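Long-range contacts in 4-oxalocrotonate decarboxylase NahK (Pseudomonas putida, PDB 5D2K), which catalyses the metal-assisted decarboxylation of (3E)-2-oxohex-3-enedioate to 2-oxopent-4-enoate and carbon dioxide in the breakdown of naphthalene: residues V119-P124 and T235-G240; C130-V135 and L210-S215; A137-V142 and A180-V185. The protein carries 1 engineered substitution. All blocks are in the same frame, centred on the assembly; numbering follows the deposited sequence. Where two conformers were deposited one is given.

Contact 1: V119-P124 and T235-G240; sequences VVTKAP and TFIMTG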
ATOM      1  N   VAL A 119     -10.982   1.321  -2.517  1.00  9.79           N
ATOM      2  CA  VAL A 119     -12.089   2.129  -3.026  1.00  9.92           C
ATOM      3  C   VAL A 119     -11.638   2.887  -4.259  1.00  9.75           C
ATOM      4  O   VAL A 119     -10.444   3.125  -4.451  1.00 10.60           O
ATOM      5  CB  VAL A 119     -12.626   3.147  -1.973  1.00 10.70           C
ATOM      6  CG1 VAL A 119     -13.164   2.420  -0.749  1.00 11.53           C
ATOM      7  CG2 VAL A 119     -11.544   4.163  -1.581  1.00 11.29           C
ATOM      8  N   VAL A 120     -12.597   3.235  -5.111  1.00  8.02           N
ATOM      9  CA  VAL A 120     -12.359   4.197  -6.183  1.00  7.62           C
ATOM     10  C   VAL A 120     -13.239   5.397  -5.901  1.00  9.25           C
ATOM     11  O   VAL A 120     -14.419   5.240  -5.628  1.00  9.48           O
ATOM     12  CB  VAL A 120     -12.664   3.595  -7.580  1.00  9.60           C
ATOM     13  CG1 VAL A 120     -12.688   4.675  -8.652  1.00 11.01           C
ATOM     14  CG2 VAL A 120     -11.610   2.557  -7.932  1.00 14.40           C
ATOM     15  N   THR A 121     -12.661   6.594  -5.933  1.00 10.10           N
ATOM     16  CA  THR A 121     -13.422   7.799  -5.613  1.00  9.85           C
ATOM     17  C   THR A 121     -14.081   8.389  -6.856  1.00 11.79           C
ATOM     18  O   THR A 121     -13.637   8.132  -7.972  1.00 10.85           O
ATOM     19  CB  THR A 121     -12.536   8.883  -4.972  1.00 10.86           C
ATOM     20  OG1 THR A 121     -11.600   9.393  -5.942  1.00  9.88           O
ATOM     21  CG2 THR A 121     -11.781   8.318  -3.773  1.00 10.07           C
ATOM     22  N   LYS A 122     -15.125   9.194  -6.648  1.00 10.72           N
ATOM     23  CA  LYS A 122     -15.776   9.899  -7.765  1.00 12.28           C
ATOM     24  C   LYS A 122     -15.889  11.411  -7.546  1.00 12.88           C
ATOM     25  O   LYS A 122     -16.540  12.103  -8.322  1.00 14.01           O
ATOM     26  CB  LYS A 122     -17.170   9.316  -8.042  1.00 11.31           C
ATOM     27  CG  LYS A 122     -18.106   9.261  -6.841  1.00 13.56           C
ATOM     28  CD  LYS A 122     -19.464   8.710  -7.265  1.00 14.41           C
ATOM     29  CE  LYS A 122     -20.384   8.522  -6.081  1.00 20.19           C
ATOM     30  NZ  LYS A 122     -21.743   8.101  -6.545  1.00 26.67           N
ATOM     31  N   ALA A 123     -15.252  11.910  -6.491  1.00 13.74           N
ATOM     32  CA  ALA A 123     -15.192  13.341  -6.208  1.00 11.70           C
ATOM     33  C   ALA A 123     -13.895  13.632  -5.484  1.00 12.20           C
ATOM     34  O   ALA A 123     -13.395  12.772  -4.771  1.00 12.56           O
ATOM     35  CB  ALA A 123     -16.383  13.775  -5.365  1.00 14.88           C
ATOM     36  N   PRO A 124     -13.334  14.836  -5.667  1.00 10.92           N
ATOM     37  CA  PRO A 124     -12.070  15.112  -4.977  1.00 11.53           C
ATOM     38  C   PRO A 124     -12.206  15.170  -3.461  1.00 14.06           C
ATOM     39  O   PRO A 124     -13.258  15.558  -2.928  1.00 15.12           O
ATOM     40  CB  PRO A 124     -11.641  16.476  -5.527  1.00 15.46           C
ATOM     41  CG  PRO A 124     -12.854  17.062  -6.160  1.00 17.52           C
ATOM     42  CD  PRO A 124     -13.795  15.961  -6.498  1.00 13.99           C
ATOM     43  N   THR A 235      -9.596   8.271  -8.104  1.00 13.17           N
ATOM     44  CA  THR A 235      -8.412   7.630  -7.554  1.00 11.61           C
ATOM     45  C   THR A 235      -8.732   6.285  -6.899  1.00 10.45           C
ATOM     46  O   THR A 235      -9.680   6.164  -6.125  1.00 10.83           O
ATOM     47  CB  THR A 235      -7.713   8.545  -6.523  1.00 12.35           C
ATOM     48  OG1 THR A 235      -7.394   9.800  -7.150  1.00 13.22           O
ATOM     49  CG2 THR A 235      -6.422   7.908  -5.982  1.00 12.51           C
ATOM     50  N   PHE A 236      -7.910   5.293  -7.222  1.00 10.50           N
ATOM     51  CA  PHE A 236      -7.942   3.972  -6.588  1.00  8.62           C
ATOM     52  C   PHE A 236      -7.101   4.035  -5.320  1.00  8.37           C
ATOM     53  O   PHE A 236      -5.947   4.450  -5.365  1.00 10.91           O
ATOM     54  CB  PHE A 236      -7.419   2.924  -7.580  1.00 10.05           C
ATOM     55  CG  PHE A 236      -7.237   1.531  -7.022  1.00 10.24           C
ATOM     56  CD1 PHE A 236      -8.291   0.637  -6.989  1.00 11.38           C
ATOM     57  CD2 PHE A 236      -5.985   1.086  -6.645  1.00 14.03           C
ATOM     58  CE1 PHE A 236      -8.102  -0.666  -6.533  1.00 13.54           C
ATOM     59  CE2 PHE A 236      -5.794  -0.214  -6.188  1.00 13.67           C
ATOM     60  CZ  PHE A 236      -6.859  -1.083  -6.128  1.00 13.18           C
ATOM     61  N   ILE A 237      -7.695   3.649  -4.186  1.00  7.75           N
ATOM     62  CA  ILE A 237      -7.016   3.693  -2.884  1.00  8.77           C
ATOM     63  C   ILE A 237      -7.066   2.352  -2.169  1.00  9.58           C
ATOM     64  O   ILE A 237      -8.149   1.849  -1.866  1.00 10.10           O
ATOM     65  CB  ILE A 237      -7.647   4.749  -1.939  1.00  8.49           C
ATOM     66  CG1 ILE A 237      -7.758   6.111  -2.621  1.00  8.68           C
ATOM     67  CG2 ILE A 237      -6.862   4.840  -0.621  1.00 12.32           C
ATOM     68  CD1 ILE A 237      -8.572   7.100  -1.796  1.00 11.07           C
ATOM     69  N   MET A 238      -5.902   1.793  -1.860  1.00  8.07           N
ATOM     70  CA  MET A 238      -5.826   0.581  -1.039  1.00 10.08           C
ATOM     71  C   MET A 238      -5.743   1.009   0.415  1.00  9.56           C
ATOM     72  O   MET A 238      -4.796   1.696   0.793  1.00 12.51           O
ATOM     73  CB  MET A 238      -4.611  -0.266  -1.424  1.00 13.52           C
ATOM     74  CG  MET A 238      -4.646  -0.752  -2.852  1.00 12.65           C
ATOM     75  SD  MET A 238      -3.266  -1.866  -3.227  1.00 15.28           S
ATOM     76  CE  MET A 238      -3.372  -3.026  -1.920  1.00 12.84           C
ATOM     77  N   THR A 239      -6.714   0.619   1.240  1.00  9.25           N
ATOM     78  CA  THR A 239      -6.859   1.294   2.528  1.00  8.91           C
ATOM     79  C   THR A 239      -6.050   0.694   3.667  1.00 10.07           C
ATOM     80  O   THR A 239      -5.954   1.308   4.731  1.00  9.60           O
ATOM     81  CB  THR A 239      -8.356   1.376   2.960  1.00  8.00           C
ATOM     82  OG1 THR A 239      -8.915   0.064   3.100  1.00 10.07           O
ATOM     83  CG2 THR A 239      -9.180   2.184   1.936  1.00 10.15           C
ATOM     84  N   GLY A 240      -5.431  -0.474   3.452  1.00  8.86           N
ATOM     85  CA  GLY A 240      -4.552  -1.055   4.463  1.00  8.62           C
ATOM     86  C   GLY A 240      -4.728  -2.545   4.724  1.00 10.76           C
ATOM     87  O   GLY A 240      -5.802  -3.111   4.556  1.00 10.85           O
TER

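Contact 2: C130-V135 and L210-S215; sequences CHLGDV and LGHPLS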
ATOM      1  N   CYS A 130     -10.160  16.587   7.100  1.00 13.88           N
ATOM      2  CA  CYS A 130     -11.058  15.621   6.466  1.00 14.29           C
ATOM      3  C   CYS A 130     -11.549  14.600   7.487  1.00 15.08           C
ATOM      4  O   CYS A 130     -10.751  13.993   8.191  1.00 15.77           O
ATOM      5  CB  CYS A 130     -10.351  14.909   5.305  1.00 12.54           C
ATOM      6  SG  CYS A 130     -11.453  13.904   4.251  1.00 14.16           S
ATOM      7  N   HIS A 131     -12.867  14.424   7.574  1.00 13.24           N
ATOM      8  CA  HIS A 131     -13.461  13.483   8.515  1.00 14.96           C
ATOM      9  C   HIS A 131     -14.167  12.354   7.779  1.00 13.00           C
ATOM     10  O   HIS A 131     -14.402  12.428   6.578  1.00 13.31           O
ATOM     11  CB  HIS A 131     -14.464  14.189   9.444  1.00 16.95           C
ATOM     12  CG  HIS A 131     -13.852  15.259  10.296  1.00 28.82           C
ATOM     13  ND1 HIS A 131     -13.213  14.988  11.488  1.00 40.23           N
ATOM     14  CD2 HIS A 131     -13.791  16.602  10.134  1.00 35.40           C
ATOM     15  CE1 HIS A 131     -12.779  16.118  12.018  1.00 30.72           C
ATOM     16  NE2 HIS A 131     -13.114  17.111  11.216  1.00 33.05           N
ATOM     17  N   LEU A 132     -14.511  11.315   8.522  1.00 15.08           N
ATOM     18  CA  LEU A 132     -15.245  10.180   7.983  1.00 15.38           C
ATOM     19  C   LEU A 132     -16.465  10.613   7.158  1.00 14.43           C
ATOM     20  O   LEU A 132     -16.682  10.140   6.041  1.00 16.07           O
ATOM     21  CB  LEU A 132     -15.658   9.267   9.145  1.00 16.76           C
ATOM     22  CG  LEU A 132     -16.263   7.902   8.839  1.00 17.89           C
ATOM     23  CD1 LEU A 132     -15.354   7.129   7.913  1.00 15.25           C
ATOM     24  CD2 LEU A 132     -16.466   7.138  10.130  1.00 15.05           C
ATOM     25  N   GLY A 133     -17.263  11.535   7.695  1.00 13.90           N
ATOM     26  CA  GLY A 133     -18.432  12.018   6.976  1.00 13.67           C
ATOM     27  C   GLY A 133     -18.162  12.735   5.661  1.00 15.24           C
ATOM     28  O   GLY A 133     -19.043  12.817   4.812  1.00 15.90           O
ATOM     29  N   ASP A 134     -16.951  13.263   5.497  1.00 11.97           N
ATOM     30  CA  ASP A 134     -16.550  13.947   4.269  1.00 13.13           C
ATOM     31  C   ASP A 134     -16.247  12.965   3.140  1.00 13.17           C
ATOM     32  O   ASP A 134     -16.283  13.323   1.968  1.00 15.15           O
ATOM     33  CB  ASP A 134     -15.306  14.814   4.522  1.00 13.84           C
ATOM     34  CG  ASP A 134     -15.579  15.979   5.461  1.00 21.06           C
ATOM     35  OD1 ASP A 134     -16.516  16.758   5.188  1.00 21.41           O
ATOM     36  OD2 ASP A 134     -14.846  16.127   6.464  1.00 22.37           O
ATOM     37  N   VAL A 135     -15.926  11.730   3.509  1.00 13.15           N
ATOM     38  CA  VAL A 135     -15.426  10.735   2.564  1.00 12.29           C
ATOM     39  C   VAL A 135     -16.555   9.969   1.880  1.00 12.08           C
ATOM     40  O   VAL A 135     -16.439   9.552   0.730  1.00 12.14           O
ATOM     41  CB  VAL A 135     -14.484   9.726   3.294  1.00 15.69           C
ATOM     42  CG1 VAL A 135     -14.169   8.504   2.434  1.00 20.57           C
ATOM     43  CG2 VAL A 135     -13.197  10.425   3.746  1.00 15.38           C
ATOM     44  N   LEU A 210      -8.089   1.151  11.157  1.00 15.28           N
ATOM     45  CA  LEU A 210      -8.428   2.400  11.859  1.00 16.45           C
ATOM     46  C   LEU A 210      -9.862   2.476  12.374  1.00 16.76           C
ATOM     47  O   LEU A 210     -10.390   3.569  12.593  1.00 20.57           O
ATOM     48  CB  LEU A 210      -8.160   3.602  10.949  1.00 18.74           C
ATOM     49  CG  LEU A 210      -6.702   3.850  10.568  1.00 17.31           C
ATOM     50  CD1 LEU A 210      -6.588   4.989   9.565  1.00 18.74           C
ATOM     51  CD2 LEU A 210      -5.862   4.158  11.801  1.00 20.71           C
ATOM     52  N   GLY A 211     -10.503   1.330  12.587  1.00 15.55           N
ATOM     53  CA  GLY A 211     -11.886   1.316  13.032  1.00 15.18           C
ATOM     54  C   GLY A 211     -12.888   1.275  11.891  1.00 14.30           C
ATOM     55  O   GLY A 211     -14.037   0.877  12.068  1.00 15.66           O
ATOM     56  N   HIS A 212     -12.447   1.716  10.712  1.00 14.01           N
ATOM     57  CA  HIS A 212     -13.291   1.759   9.520  1.00 12.39           C
ATOM     58  C   HIS A 212     -12.405   2.067   8.318  1.00 10.42           C
ATOM     59  O   HIS A 212     -11.690   3.054   8.350  1.00 12.68           O
ATOM     60  CB  HIS A 212     -14.373   2.839   9.636  1.00 11.94           C
ATOM     61  CG  HIS A 212     -15.531   2.620   8.722  1.00 12.90           C
ATOM     62  ND1 HIS A 212     -15.423   2.672   7.345  1.00 11.61           N
ATOM     63  CD2 HIS A 212     -16.829   2.332   8.988  1.00 10.95           C
ATOM     64  CE1 HIS A 212     -16.604   2.419   6.808  1.00 13.61           C
ATOM     65  NE2 HIS A 212     -17.469   2.201   7.784  1.00 11.74           N
ATOM     66  N   PRO A 213     -12.456   1.242   7.253  1.00 12.45           N
ATOM     67  CA  PRO A 213     -11.577   1.556   6.112  1.00  9.91           C
ATOM     68  C   PRO A 213     -11.731   2.985   5.551  1.00 10.00           C
ATOM     69  O   PRO A 213     -10.760   3.565   5.042  1.00  9.70           O
ATOM     70  CB  PRO A 213     -11.987   0.500   5.073  1.00  9.27           C
ATOM     71  CG  PRO A 213     -12.336  -0.693   5.915  1.00 11.19           C
ATOM     72  CD  PRO A 213     -13.108  -0.074   7.091  1.00 11.06           C
ATOM     73  N   LEU A 214     -12.922   3.566   5.664  1.00 10.63           N
ATOM     74  CA  LEU A 214     -13.103   4.925   5.150  1.00  9.44           C
ATOM     75  C   LEU A 214     -12.343   5.955   6.009  1.00  8.94           C
ATOM     76  O   LEU A 214     -12.015   7.044   5.529  1.00 10.03           O
ATOM     77  CB  LEU A 214     -14.593   5.266   5.061  1.00  9.00           C
ATOM     78  CG  LEU A 214     -15.386   4.454   4.035  1.00 11.48           C
ATOM     79  CD1 LEU A 214     -16.803   4.990   3.898  1.00 12.67           C
ATOM     80  CD2 LEU A 214     -14.673   4.439   2.671  1.00 11.13           C
ATOM     81  N   SER A 215     -12.027   5.609   7.260  1.00  9.83           N
ATOM     82  CA  SER A 215     -11.204   6.504   8.085  1.00  9.81           C
ATOM     83  C   SER A 215      -9.782   6.572   7.552  1.00 11.35           C
ATOM     84  O   SER A 215      -9.087   7.571   7.720  1.00 10.99           O
ATOM     85  CB  SER A 215     -11.191   6.055   9.552  1.00 10.87           C
ATOM     86  OG  SER A 215     -12.480   6.232  10.142  1.00 12.81           O
TER

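Contact 3: A137-V142 and A180-V185; sequences AAIDYV and ASLEEV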
ATOM      1  N   ALA A 137     -19.665  10.165   0.483  1.00 11.93           N
ATOM      2  CA  ALA A 137     -20.290  10.401  -0.818  1.00 13.69           C
ATOM      3  C   ALA A 137     -19.272  10.399  -1.957  1.00 13.06           C
ATOM      4  O   ALA A 137     -19.642  10.254  -3.124  1.00 16.73           O
ATOM      5  CB  ALA A 137     -21.040  11.707  -0.801  1.00 16.82           C
ATOM      6  N   ALA A 138     -18.002  10.565  -1.615  1.00 11.23           N
ATOM      7  CA  ALA A 138     -16.945  10.560  -2.619  1.00 12.44           C
ATOM      8  C   ALA A 138     -16.573   9.142  -3.076  1.00 13.55           C
ATOM      9  O   ALA A 138     -15.827   8.991  -4.040  1.00 13.33           O
ATOM     10  CB  ALA A 138     -15.719  11.281  -2.087  1.00 14.58           C
ATOM     11  N   ILE A 139     -17.084   8.111  -2.401  1.00 10.79           N
ATOM     12  CA  ILE A 139     -16.772   6.733  -2.785  1.00 11.74           C
ATOM     13  C   ILE A 139     -17.685   6.241  -3.903  1.00 13.08           C
ATOM     14  O   ILE A 139     -18.912   6.243  -3.766  1.00 16.77           O
ATOM     15  CB  ILE A 139     -16.892   5.769  -1.592  1.00 11.55           C
ATOM     16  CG1 ILE A 139     -16.011   6.248  -0.429  1.00 11.00           C
ATOM     17  CG2 ILE A 139     -16.508   4.342  -2.021  1.00 11.19           C
ATOM     18  CD1 ILE A 139     -14.558   6.506  -0.818  1.00 10.65           C
ATOM     19  N   ASP A 140     -17.078   5.806  -5.001  1.00 10.87           N
ATOM     20  CA  ASP A 140     -17.812   5.289  -6.158  1.00  9.20           C
ATOM     21  C   ASP A 140     -18.135   3.816  -5.951  1.00 13.21           C
ATOM     22  O   ASP A 140     -19.300   3.418  -5.965  1.00 19.25           O
ATOM     23  CB  ASP A 140     -16.967   5.502  -7.427  1.00 12.10           C
ATOM     24  CG  ASP A 140     -17.779   5.442  -8.709  1.00 17.59           C
ATOM     25  OD1 ASP A 140     -18.953   5.030  -8.664  1.00 18.12           O
ATOM     26  OD2 ASP A 140     -17.216   5.813  -9.763  1.00 17.89           O
ATOM     27  N   TYR A 141     -17.106   3.010  -5.736  1.00 10.26           N
ATOM     28  CA  TYR A 141     -17.305   1.584  -5.480  1.00 11.01           C
ATOM     29  C   TYR A 141     -16.091   1.005  -4.748  1.00 10.43           C
ATOM     30  O   TYR A 141     -15.083   1.692  -4.540  1.00 10.47           O
ATOM     31  CB  TYR A 141     -17.576   0.826  -6.789  1.00 13.10           C
ATOM     32  CG  TYR A 141     -16.524   1.001  -7.867  1.00 12.65           C
ATOM     33  CD1 TYR A 141     -16.555   2.097  -8.730  1.00 10.78           C
ATOM     34  CD2 TYR A 141     -15.519   0.060  -8.039  1.00 11.53           C
ATOM     35  CE1 TYR A 141     -15.595   2.260  -9.721  1.00 11.74           C
ATOM     36  CE2 TYR A 141     -14.552   0.210  -9.031  1.00 11.74           C
ATOM     37  CZ  TYR A 141     -14.600   1.312  -9.864  1.00 14.21           C
ATOM     38  OH  TYR A 141     -13.643   1.459 -10.843  1.00 13.45           O
ATOM     39  N   VAL A 142     -16.207  -0.253  -4.338  1.00 10.30           N
ATOM     40  CA  VAL A 142     -15.162  -0.911  -3.563  1.00 10.90           C
ATOM     41  C   VAL A 142     -14.591  -2.093  -4.351  1.00 12.04           C
ATOM     42  O   VAL A 142     -15.291  -2.669  -5.186  1.00 13.05           O
ATOM     43  CB  VAL A 142     -15.700  -1.375  -2.197  1.00 13.64           C
ATOM     44  CG1 VAL A 142     -16.452  -0.220  -1.522  1.00 15.37           C
ATOM     45  CG2 VAL A 142     -16.597  -2.593  -2.360  1.00 16.37           C
ATOM     46  N   ALA A 180     -18.379  -3.674  -5.919  1.00 16.59           N
ATOM     47  CA  ALA A 180     -19.711  -3.098  -5.747  1.00 18.79           C
ATOM     48  C   ALA A 180     -19.784  -1.699  -5.126  1.00 14.20           C
ATOM     49  O   ALA A 180     -18.849  -1.220  -4.497  1.00 12.45           O
ATOM     50  CB  ALA A 180     -20.540  -4.045  -4.913  1.00 20.34           C
ATOM     51  N   SER A 181     -20.934  -1.060  -5.309  1.00 17.01           N
ATOM     52  CA  SER A 181     -21.224   0.237  -4.701  1.00 15.43           C
ATOM     53  C   SER A 181     -21.103   0.204  -3.184  1.00 16.28           C
ATOM     54  O   SER A 181     -21.413  -0.795  -2.549  1.00 15.88           O
ATOM     55  CB  SER A 181     -22.633   0.692  -5.086  1.00 20.35           C
ATOM     56  OG  SER A 181     -22.738   0.852  -6.490  1.00 31.33           O
ATOM     57  N   LEU A 182     -20.659   1.316  -2.607  1.00 15.54           N
ATOM     58  CA  LEU A 182     -20.476   1.381  -1.165  1.00 16.09           C
ATOM     59  C   LEU A 182     -21.746   1.070  -0.370  1.00 16.94           C
ATOM     60  O   LEU A 182     -21.683   0.418   0.666  1.00 19.13           O
ATOM     61  CB  LEU A 182     -19.943   2.761  -0.765  1.00 18.00           C
ATOM     62  CG  LEU A 182     -19.708   2.972   0.731  1.00 17.42           C
ATOM     63  CD1 LEU A 182     -18.701   1.953   1.296  1.00 15.93           C
ATOM     64  CD2 LEU A 182     -19.250   4.400   0.985  1.00 15.91           C
ATOM     65  N   GLU A 183     -22.915   1.492  -0.839  1.00 18.89           N
ATOM     66  CA  GLU A 183     -24.140   1.305  -0.067  0.50 19.91           C
ATOM     67  C   GLU A 183     -24.501  -0.173   0.095  1.00 21.73           C
ATOM     68  O   GLU A 183     -25.279  -0.540   0.976  1.00 22.68           O
ATOM     69  CB  GLU A 183     -25.303   2.058  -0.713  0.50 24.12           C
ATOM     70  CG  GLU A 183     -25.836   1.418  -1.980  0.50 24.10           C
ATOM     71  CD  GLU A 183     -26.993   2.199  -2.572  0.50 24.84           C
ATOM     72  OE1 GLU A 183     -27.439   3.177  -1.931  0.50 22.05           O
ATOM     73  OE2 GLU A 183     -27.457   1.840  -3.674  0.50 23.53           O
ATOM     74  N   GLU A 184     -23.935  -1.021  -0.769  1.00 19.13           N
ATOM     75  CA  GLU A 184     -24.186  -2.465  -0.730  1.00 21.54           C
ATOM     76  C   GLU A 184     -23.221  -3.238   0.169  1.00 23.52           C
ATOM     77  O   GLU A 184     -23.404  -4.434   0.404  1.00 21.28           O
ATOM     78  CB  GLU A 184     -24.077  -3.074  -2.128  1.00 22.14           C
ATOM     79  CG  GLU A 184     -24.978  -2.497  -3.191  1.00 25.63           C
ATOM     80  CD  GLU A 184     -24.681  -3.126  -4.543  1.00 35.43           C
ATOM     81  OE1 GLU A 184     -24.096  -2.446  -5.415  1.00 33.57           O
ATOM     82  OE2 GLU A 184     -25.008  -4.316  -4.720  1.00 37.63           O
ATOM     83  N   VAL A 185     -22.173  -2.570   0.629  1.00 16.03           N
ATOM     84  CA  VAL A 185     -21.091  -3.229   1.360  0.72 17.56           C
ATOM     85  C   VAL A 185     -20.781  -2.518   2.677  1.00 18.89           C
ATOM     86  O   VAL A 185     -20.479  -1.318   2.689  1.00 24.20           O
ATOM     87  CB  VAL A 185     -19.788  -3.283   0.525  0.72 17.66           C
ATOM     88  CG1 VAL A 185     -18.758  -4.196   1.203  0.72 19.44           C
ATOM     89  CG2 VAL A 185     -20.068  -3.750  -0.907  0.72 17.98           C
TER
HETATM   90  O   HOH W   1     -20.738   3.690  -3.921  1.00 28.94           O

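Contact 1: V119-P124 and T235-G240
An antiparallel strand pairing joins Val119-Thr121, the end of strand 112-121, to strand 236-238, with Val119 and Ile237 as a hydrogen-bonded pair. Ile237 N donates to Val119 O at 2.8 Å, nearly along the C=O axis, and Val119 N returns the bond to Ile237 O at 3.0 Å. Next to them, Val120 and Phe236 form a non-hydrogen-bonded pair. Beyond it, Thr121 N reaches Thr235 O at 3.0 Å, tilted 31° from the carbonyl plane. The ladder ends on a side chain: Thr121 OG1, set between the backbone N and the carbonyl carbon (chi1 68°), accepts from Thr235 N at 3.2 Å. Thr235 OG1 turns instead to Pro232 O. The strands belong to the mixed sheet of this fumarylacetoacetate hydrolase-type domain, and the pairing leads into its ligand pocket, where Gly240 touches the bound 2-oxoadipic acid and gives a weak hydrogen bond to Glu116, a magnesium ligand. Val119 and Ile237 share the face of the sheet packed by helix 213-225. There Val119 CG2 lies 4.0 Å from Ile237 CB, and Ile237 CD1 also meets Thr121 CG2 at 4.0 Å. An alanine in place of Thr121 would probably leave Thr235 N without its acceptor and open a gap beside Ile237 CD1. On the other face, Val120 and Phe236 cross at about a right angle, Val120 CG2 approaching Phe236 CD1 at the ring edge, 3.9 Å away, while the Phe236 ring also meets that of Phe173.

Contact 2: C130-V135 and L210-S215
Leu132 and Leu214 cross at about a right angle, joining the short, weakly bonded helix at 132-135 to the first turn of helix 213-225. The Leu132 side chain leaves its backbone with CG anti to N (chi1 -171°), and its CD1 methyl does most of the touching. This methyl presses on Leu214 CB at 3.5 Å, tighter than usual van der Waals contact, and also lies 3.7 Å from Ser215 OG. The CD2 branch of Leu132 comes near the same hydroxyl from 4.1 Å. Leu132 CD1 also comes obliquely to the His212 ring, its nearest atom there being ND1 at 4.5 Å.

Val135 meets Leu214 at a slant, next to Leu132. Its CG1 is 4.1 Å from Leu214 CD2, and both of its methyls lie about 4.0 Å from Leu214 O, so the valine packs on backbone as well as side chain. Leu214 also touches Leu182, while Val135 packs further along helix 213-225 on Val217 and Ala218. Cys130 N adds a polar tie to that helix through Asn222 OD1.

Each backbone turn is secured from within its own segment. His131 N donates to the anti lone pair of Asp134 OD2 at 2.8 Å. On the facing helix, His212 is the N-cap: its ND1 accepts from Leu214 N at 3.1 Å, with the donor only 5° out of the ring plane, which helps fix the imidazole's rotation. The segments themselves meet through apolar surfaces, and because ND1 is used as an acceptor, the His212 ring is likely to be neutral, with its proton on NE2.

Contact 3: A137-V142 and A180-V185
Tyr141 meets Ala180 through its CB, 3.3 Å from Ala180 O; with CG between the backbone N and the carbonyl carbon (chi1 55°), the ring leads away from the 180-185 segment and has Asp140 OD1 at its edge, in the ring plane. Asp140 and Tyr141 together face Val120 of the neighbouring strand 112-121, a classic beta bulge near the start of strand 139-149. Past the bulge, Val142 N donates to Ala180 O at 2.8 Å, fastening the strand to the loop that follows strand 170-175.

A water fills the polar side of the junction. It accepts from Leu182 N at 2.7 Å and donates to Ile139 O and to Asp140 O, so it links both strand carbonyls to the start of the 3-10 turn at 182-184. On the apolar side, Leu182 lies at a slant to Ile139, with CG anti to its backbone N (chi1 180°). Leu214 of helix 213-225 touches both of these side chains. Leu182 CD2 rests 3.8 Å from Ile139 CB, and Leu182 CB lies 4.0 Å from Ile139 CG2.

Overall arrangement
From the N terminus, the chain passes first through 119-124, then 130-135 and 137-142, before any of the three loops closes. Contact 3 closes the shortest at 180-185, contact 2 the next at 210-215 and contact 1 the longest at 235-240. The partners thus return in reverse order: the loops nest one within another and none cross. Contact 1 pairs strands 112-121 and 236-238, and contact 3 ties the next strand of that sheet, 139-149, to the loop before strand 191-196. Contact 2 brings in helix 213-225, whose Leu214 packs against residues of both other contacts, while backbone bonds between 119-124 and 137-142 join contacts 1 and 3 directly.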